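Sensor protein kinase WalK (Staphylococcus aureus, PDB 4YWZ) is the membrane sensor histidine kinase of the essential WalKR two-component system, and its extracellular receptor domain probably perceives an outside signal. Local coordinates at residues A23-I28 against S51-M56; S90-A95 against I131-I136. The protein carries 1 engineered substitution. One frame throughout, in Å; residues are numbered along the deposited sequence.

In the fold
From the N terminus the chain runs along the long helix 7-37, turns through helix 39-42 and comes back in helix 46-54, where interaction 1 closes a largely helical loop of 22 residues. It then lays down strands 59-66 and 71-74, reaches helix 90-98, and returns through strands 102-109 and 114-126 to strand 129-138, where interaction 2 closes the second loop. The two loops follow each other in series. Interaction 1 joins two helices on one side of the antiparallel sheet, and interaction 2 seats helix 90-98 on the other. Strand 129-138 links them: CD1 of Ile134 packs 3.7 Å from CA of Glu27, while Asn133 and Tyr135 turn to the opposite face.

Interaction 1 (A23-I28 against S51-M56); sequences AKQLEI and SEYANM. Engineered in segment 51-56: Met56 (natural residue Arg).
With its CG swung opposite its own carbonyl carbon (chi1 -77°), Tyr53 sends its ring from helix 46-54 to helix 7-37, where Leu26 meets it. CB of Leu26 sits almost exactly above the middle of the ring, 3.8 Å from the Tyr53 centroid, and makes a CH-pi contact. With CG of Leu26 turned away from the backbone N (chi1 176°), CD1 is carried over the same face, 3.7 Å from CD2 of Tyr53. The leucine and the tyrosine run antiparallel, each extending alongside the other toward the opposite helix; CB and CD1 of Leu26 lie across the width of the ring, and its backbone N and CA approach CZ of Tyr53. Farther out, OH of Tyr53 lies 3.5 Å from CG of Gln25 and 3.6 Å from N of Leu26; these are packing distances, and no hydrogen bond joins the two segments. CB of Gln25 also packs on this OH, while the bend at chi2 leads the amide away from the ring. Ile62 of strand 59-66 touches both Leu26 and Tyr53, and Ile150 of the second subunit packs on Tyr53. The arrangement is a buried helix-helix contact over a sheet, consistent with the Cache-type receptor fold, in which a long N-terminal helix lies along an antiparallel sheet.

Interaction 2 (S90-A95 against I131-I136); sequences SSVQKA and IGNIYI
Two flat groups of strand 129-138, the amide of Asn133 and the ring of Tyr135, meet helix 90-98 at Val92 and Ala95. Val92 comes to the Tyr135 ring obliquely, CG2 lying 4.1 Å from Tyr135 CD2, with the valine set roughly perpendicular to the tyrosine side chain. The amide divides its two ends between the helix residues: OD1 of Asn133 is 3.4 Å from CB of Ala95, whereas ND2 of Asn133 stands 3.9 Å from CG2 of Val92 and 4.0 Å from its CG1. CB of Asn133 points from the strand toward the helix, and with CG anti to N (chi1 177°) the amide lies against Val92 and Ala95. The backbones come nearest at the middle of the contact, with 6.9 Å between CA of Val92 and CA of Asn133. Segments 90-95 and 131-136 run at 136° to each other, their axes 8.7 Å apart at the closest point. Ile65 of strand 59-66 and Asn121 of strand 114-126 also touch Val92, which thus packs against three strands of the sheet. OH of Tyr135 hydrogen-bonds to OE2 of Glu137. Direct contact between helix and strand is therefore by van der Waals packing, while Asn121 adds a polar link, its ND2 bonded to OG of Ser91 and its OD1 to ND2 of Asn133, which would help fix the rotation of the buried amide whose oxygen faces the Ala95 methyl.

Interaction 1 (A23-I28 against S51-M56)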
loop_
_atom_site.group_PDB
_atom_site.type_symbol
_atom_site.label_atom_id
_atom_site.label_comp_id
_atom_site.label_asym_id
_atom_site.label_seq_id
_atom_site.Cartn_x
_atom_site.Cartn_y
_atom_site.Cartn_z
ATOM N N ALA A 23 -4.549 -11.775 -3.120
ATOM C CA ALA A 23 -5.590 -12.749 -2.866
ATOM C C ALA A 23 -5.468 -13.906 -3.909
ATOM O O ALA A 23 -5.759 -15.016 -3.592
ATOM C CB ALA A 23 -6.942 -12.104 -3.005
ATOM N N LYS A 24 -5.094 -13.574 -5.119
ATOM C CA LYS A 24 -4.957 -14.590 -6.196
ATOM C C LYS A 24 -3.883 -15.575 -5.788
ATOM O O LYS A 24 -4.011 -16.763 -5.962
ATOM C CB LYS A 24 -4.642 -13.979 -7.531
ATOM C CG LYS A 24 -4.547 -15.047 -8.657
ATOM C CD LYS A 24 -5.693 -16.051 -8.711
ATOM C CE LYS A 24 -5.656 -16.861 -10.032
ATOM N NZ LYS A 24 -6.909 -17.664 -10.054
ATOM N N GLN A 25 -2.775 -15.103 -5.266
ATOM C CA GLN A 25 -1.759 -16.014 -4.870
ATOM C C GLN A 25 -2.161 -16.867 -3.680
ATOM O O GLN A 25 -1.809 -18.041 -3.608
ATOM C CB GLN A 25 -0.408 -15.196 -4.633
ATOM C CG GLN A 25 0.765 -16.143 -4.596
ATOM C CD GLN A 25 1.063 -16.718 -5.932
ATOM O OE1 GLN A 25 0.998 -16.014 -6.937
ATOM N NE2 GLN A 25 1.179 -18.026 -5.977
ATOM N N LEU A 26 -2.937 -16.346 -2.713
ATOM C CA LEU A 26 -3.472 -17.162 -1.680
ATOM C C LEU A 26 -4.386 -18.276 -2.263
ATOM O O LEU A 26 -4.335 -19.426 -1.799
ATOM C CB LEU A 26 -4.272 -16.305 -0.699
ATOM C CG LEU A 26 -5.018 -16.959 0.456
ATOM C CD1 LEU A 26 -4.149 -17.861 1.237
ATOM C CD2 LEU A 26 -5.712 -15.906 1.364
ATOM N N GLU A 27 -5.198 -17.867 -3.216
ATOM C CA GLU A 27 -6.162 -18.833 -3.824
ATOM C C GLU A 27 -5.387 -19.980 -4.493
ATOM O O GLU A 27 -5.697 -21.190 -4.285
ATOM C CB GLU A 27 -7.040 -18.138 -4.816
ATOM C CG GLU A 27 -8.095 -19.041 -5.485
ATOM C CD GLU A 27 -7.743 -19.734 -6.766
ATOM O OE1 GLU A 27 -6.806 -19.258 -7.456
ATOM O OE2 GLU A 27 -8.412 -20.854 -7.057
ATOM N N ILE A 28 -4.336 -19.605 -5.217
ATOM C CA ILE A 28 -3.464 -20.603 -5.907
ATOM C C ILE A 28 -2.783 -21.492 -4.900
ATOM O O ILE A 28 -2.688 -22.749 -5.030
ATOM C CB ILE A 28 -2.421 -19.900 -6.825
ATOM C CG1 ILE A 28 -3.091 -19.257 -8.031
ATOM C CG2 ILE A 28 -1.296 -20.909 -7.183
ATOM C CD1 ILE A 28 -2.187 -18.299 -8.792
ATOM N N SER A 51 -3.489 -16.833 7.704
ATOM C CA SER A 51 -2.755 -15.955 8.677
ATOM C C SER A 51 -1.528 -15.246 8.140
ATOM O O SER A 51 -1.327 -14.041 8.495
ATOM C CB SER A 51 -2.394 -16.807 9.892
ATOM O OG SER A 51 -3.600 -17.011 10.628
ATOM N N GLU A 52 -0.732 -15.905 7.286
ATOM C CA GLU A 52 0.424 -15.277 6.640
ATOM C C GLU A 52 -0.006 -14.113 5.821
ATOM O O GLU A 52 0.584 -13.040 5.836
ATOM C CB GLU A 52 1.119 -16.244 5.724
ATOM C CG GLU A 52 1.912 -17.313 6.445
ATOM C CD GLU A 52 2.461 -18.392 5.513
ATOM O OE1 GLU A 52 2.205 -18.377 4.289
ATOM O OE2 GLU A 52 3.226 -19.234 6.025
ATOM N N TYR A 53 -1.048 -14.309 4.999
ATOM C CA TYR A 53 -1.538 -13.274 4.180
ATOM C C TYR A 53 -2.142 -12.045 4.925
ATOM O O TYR A 53 -2.022 -10.877 4.401
ATOM C CB TYR A 53 -2.506 -13.852 3.082
ATOM C CG TYR A 53 -1.761 -14.521 1.942
ATOM C CD1 TYR A 53 -1.640 -13.904 0.736
ATOM C CD2 TYR A 53 -1.216 -15.753 2.080
ATOM C CE1 TYR A 53 -0.914 -14.472 -0.319
ATOM C CE2 TYR A 53 -0.487 -16.314 1.047
ATOM C CZ TYR A 53 -0.408 -15.686 -0.139
ATOM O OH TYR A 53 0.275 -16.291 -1.173
ATOM N N ALA A 54 -2.802 -12.336 6.033
ATOM C CA ALA A 54 -3.531 -11.302 6.756
ATOM C C ALA A 54 -2.555 -10.431 7.528
ATOM O O ALA A 54 -2.950 -9.372 8.013
ATOM C CB ALA A 54 -4.580 -11.872 7.695
ATOM N N ASN A 55 -1.312 -10.845 7.577
ATOM C CA ASN A 55 -0.284 -9.975 8.212
ATOM C C ASN A 55 -0.077 -8.695 7.469
ATOM O O ASN A 55 0.490 -7.743 8.018
ATOM C CB ASN A 55 1.053 -10.712 8.219
ATOM C CG ASN A 55 1.992 -10.150 9.229
ATOM O OD1 ASN A 55 3.047 -9.599 8.881
ATOM N ND2 ASN A 55 1.601 -10.259 10.512
HETATM N N MSE A 56 -0.448 -8.637 6.185
HETATM C CA MSE A 56 -0.267 -7.444 5.427
HETATM C C MSE A 56 -1.038 -6.330 6.150
HETATM O O MSE A 56 -2.138 -6.560 6.704
HETATM C CB MSE A 56 -0.740 -7.722 4.014
HETATM C CG MSE A 56 -1.092 -6.541 3.196
HETATM SE SE MSE A 56 -1.765 -7.476 1.603
HETATM C CE MSE A 56 -1.779 -5.776 0.778
#

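Interaction 2 (S90-A95 against I131-I136)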
loop_
_atom_site.group_PDB
_atom_site.type_symbol
_atom_site.label_atom_id
_atom_site.label_comp_id
_atom_site.label_asym_id
_atom_site.label_seq_id
_atom_site.Cartn_x
_atom_site.Cartn_y
_atom_site.Cartn_z
ATOM N N SER A 90 -24.708 -12.618 0.949
ATOM C CA SER A 90 -25.093 -12.721 -0.449
ATOM C C SER A 90 -23.916 -12.595 -1.451
ATOM O O SER A 90 -23.939 -13.188 -2.514
ATOM C CB SER A 90 -26.048 -11.530 -0.808
ATOM O OG SER A 90 -27.261 -11.942 -0.240
ATOM N N SER A 91 -22.916 -11.817 -1.056
ATOM C CA SER A 91 -21.756 -11.644 -1.952
ATOM C C SER A 91 -20.936 -12.917 -1.997
ATOM O O SER A 91 -20.448 -13.356 -3.037
ATOM C CB SER A 91 -20.882 -10.428 -1.542
ATOM O OG SER A 91 -20.169 -10.604 -0.323
ATOM N N VAL A 92 -20.864 -13.598 -0.872
ATOM C CA VAL A 92 -20.170 -14.908 -0.782
ATOM C C VAL A 92 -20.940 -15.931 -1.647
ATOM O O VAL A 92 -20.354 -16.696 -2.417
ATOM C CB VAL A 92 -20.040 -15.408 0.648
ATOM C CG1 VAL A 92 -19.594 -16.877 0.791
ATOM C CG2 VAL A 92 -19.100 -14.494 1.440
ATOM N N GLN A 93 -22.269 -15.962 -1.486
ATOM C CA GLN A 93 -23.149 -16.859 -2.290
ATOM C C GLN A 93 -22.923 -16.626 -3.775
ATOM O O GLN A 93 -22.863 -17.629 -4.529
ATOM C CB GLN A 93 -24.620 -16.658 -1.911
ATOM C CG GLN A 93 -24.980 -17.061 -0.492
ATOM C CD GLN A 93 -26.333 -16.556 0.158
ATOM O OE1 GLN A 93 -26.868 -15.526 -0.157
ATOM N NE2 GLN A 93 -26.771 -17.274 1.149
ATOM N N LYS A 94 -22.832 -15.345 -4.178
ATOM C CA LYS A 94 -22.626 -14.984 -5.560
ATOM C C LYS A 94 -21.285 -15.604 -6.069
ATOM O O LYS A 94 -21.182 -16.241 -7.107
ATOM C CB LYS A 94 -22.801 -13.547 -5.858
ATOM C CG LYS A 94 -22.603 -13.160 -7.274
ATOM C CD LYS A 94 -22.830 -11.658 -7.464
ATOM C CE LYS A 94 -22.850 -11.328 -8.919
ATOM N NZ LYS A 94 -22.530 -9.918 -9.222
ATOM N N ALA A 95 -20.212 -15.409 -5.324
ATOM C CA ALA A 95 -18.909 -16.003 -5.740
ATOM C C ALA A 95 -18.926 -17.502 -5.829
ATOM O O ALA A 95 -18.376 -18.092 -6.751
ATOM C CB ALA A 95 -17.847 -15.568 -4.725
ATOM N N ILE A 131 -14.533 -24.970 -4.477
ATOM C CA ILE A 131 -14.540 -25.642 -3.208
ATOM C C ILE A 131 -14.838 -24.778 -1.981
ATOM O O ILE A 131 -14.975 -25.258 -0.802
ATOM C CB ILE A 131 -13.213 -26.362 -2.915
ATOM C CG1 ILE A 131 -12.016 -25.392 -2.884
ATOM C CG2 ILE A 131 -12.950 -27.437 -3.910
ATOM C CD1 ILE A 131 -10.934 -25.775 -1.882
ATOM N N GLY A 132 -14.848 -23.468 -2.252
ATOM C CA GLY A 132 -14.945 -22.482 -1.101
ATOM C C GLY A 132 -14.645 -21.127 -1.613
ATOM O O GLY A 132 -14.566 -20.928 -2.822
ATOM N N ASN A 133 -14.617 -20.152 -0.708
ATOM C CA ASN A 133 -14.460 -18.789 -1.046
ATOM C C ASN A 133 -13.580 -18.108 -0.004
ATOM O O ASN A 133 -13.706 -18.403 1.193
ATOM C CB ASN A 133 -15.820 -18.068 -1.094
ATOM C CG ASN A 133 -15.699 -16.598 -1.375
ATOM O OD1 ASN A 133 -15.430 -16.188 -2.485
ATOM N ND2 ASN A 133 -15.864 -15.780 -0.289
ATOM N N ILE A 134 -12.704 -17.251 -0.519
ATOM C CA ILE A 134 -11.856 -16.418 0.344
ATOM C C ILE A 134 -12.586 -15.070 0.420
ATOM O O ILE A 134 -12.829 -14.405 -0.614
ATOM C CB ILE A 134 -10.446 -16.211 -0.314
ATOM C CG1 ILE A 134 -9.677 -17.537 -0.296
ATOM C CG2 ILE A 134 -9.700 -15.042 0.378
ATOM C CD1 ILE A 134 -8.470 -17.525 -1.248
ATOM N N TYR A 135 -12.960 -14.630 1.624
ATOM C CA TYR A 135 -13.584 -13.362 1.900
ATOM C C TYR A 135 -12.548 -12.478 2.630
ATOM O O TYR A 135 -11.960 -12.922 3.594
ATOM C CB TYR A 135 -14.743 -13.637 2.869
ATOM C CG TYR A 135 -15.366 -12.429 3.565
ATOM C CD1 TYR A 135 -14.899 -12.052 4.785
ATOM C CD2 TYR A 135 -16.455 -11.761 3.029
ATOM C CE1 TYR A 135 -15.482 -10.985 5.482
ATOM C CE2 TYR A 135 -17.076 -10.748 3.713
ATOM C CZ TYR A 135 -16.527 -10.332 4.943
ATOM O OH TYR A 135 -17.056 -9.255 5.655
ATOM N N ILE A 136 -12.349 -11.293 2.131
ATOM C CA ILE A 136 -11.344 -10.367 2.654
ATOM C C ILE A 136 -12.024 -9.047 2.960
ATOM O O ILE A 136 -12.728 -8.479 2.150
ATOM C CB ILE A 136 -10.222 -10.153 1.682
ATOM C CG1 ILE A 136 -9.507 -11.444 1.408
ATOM C CG2 ILE A 136 -9.247 -9.091 2.200
ATOM C CD1 ILE A 136 -8.466 -11.326 0.334
#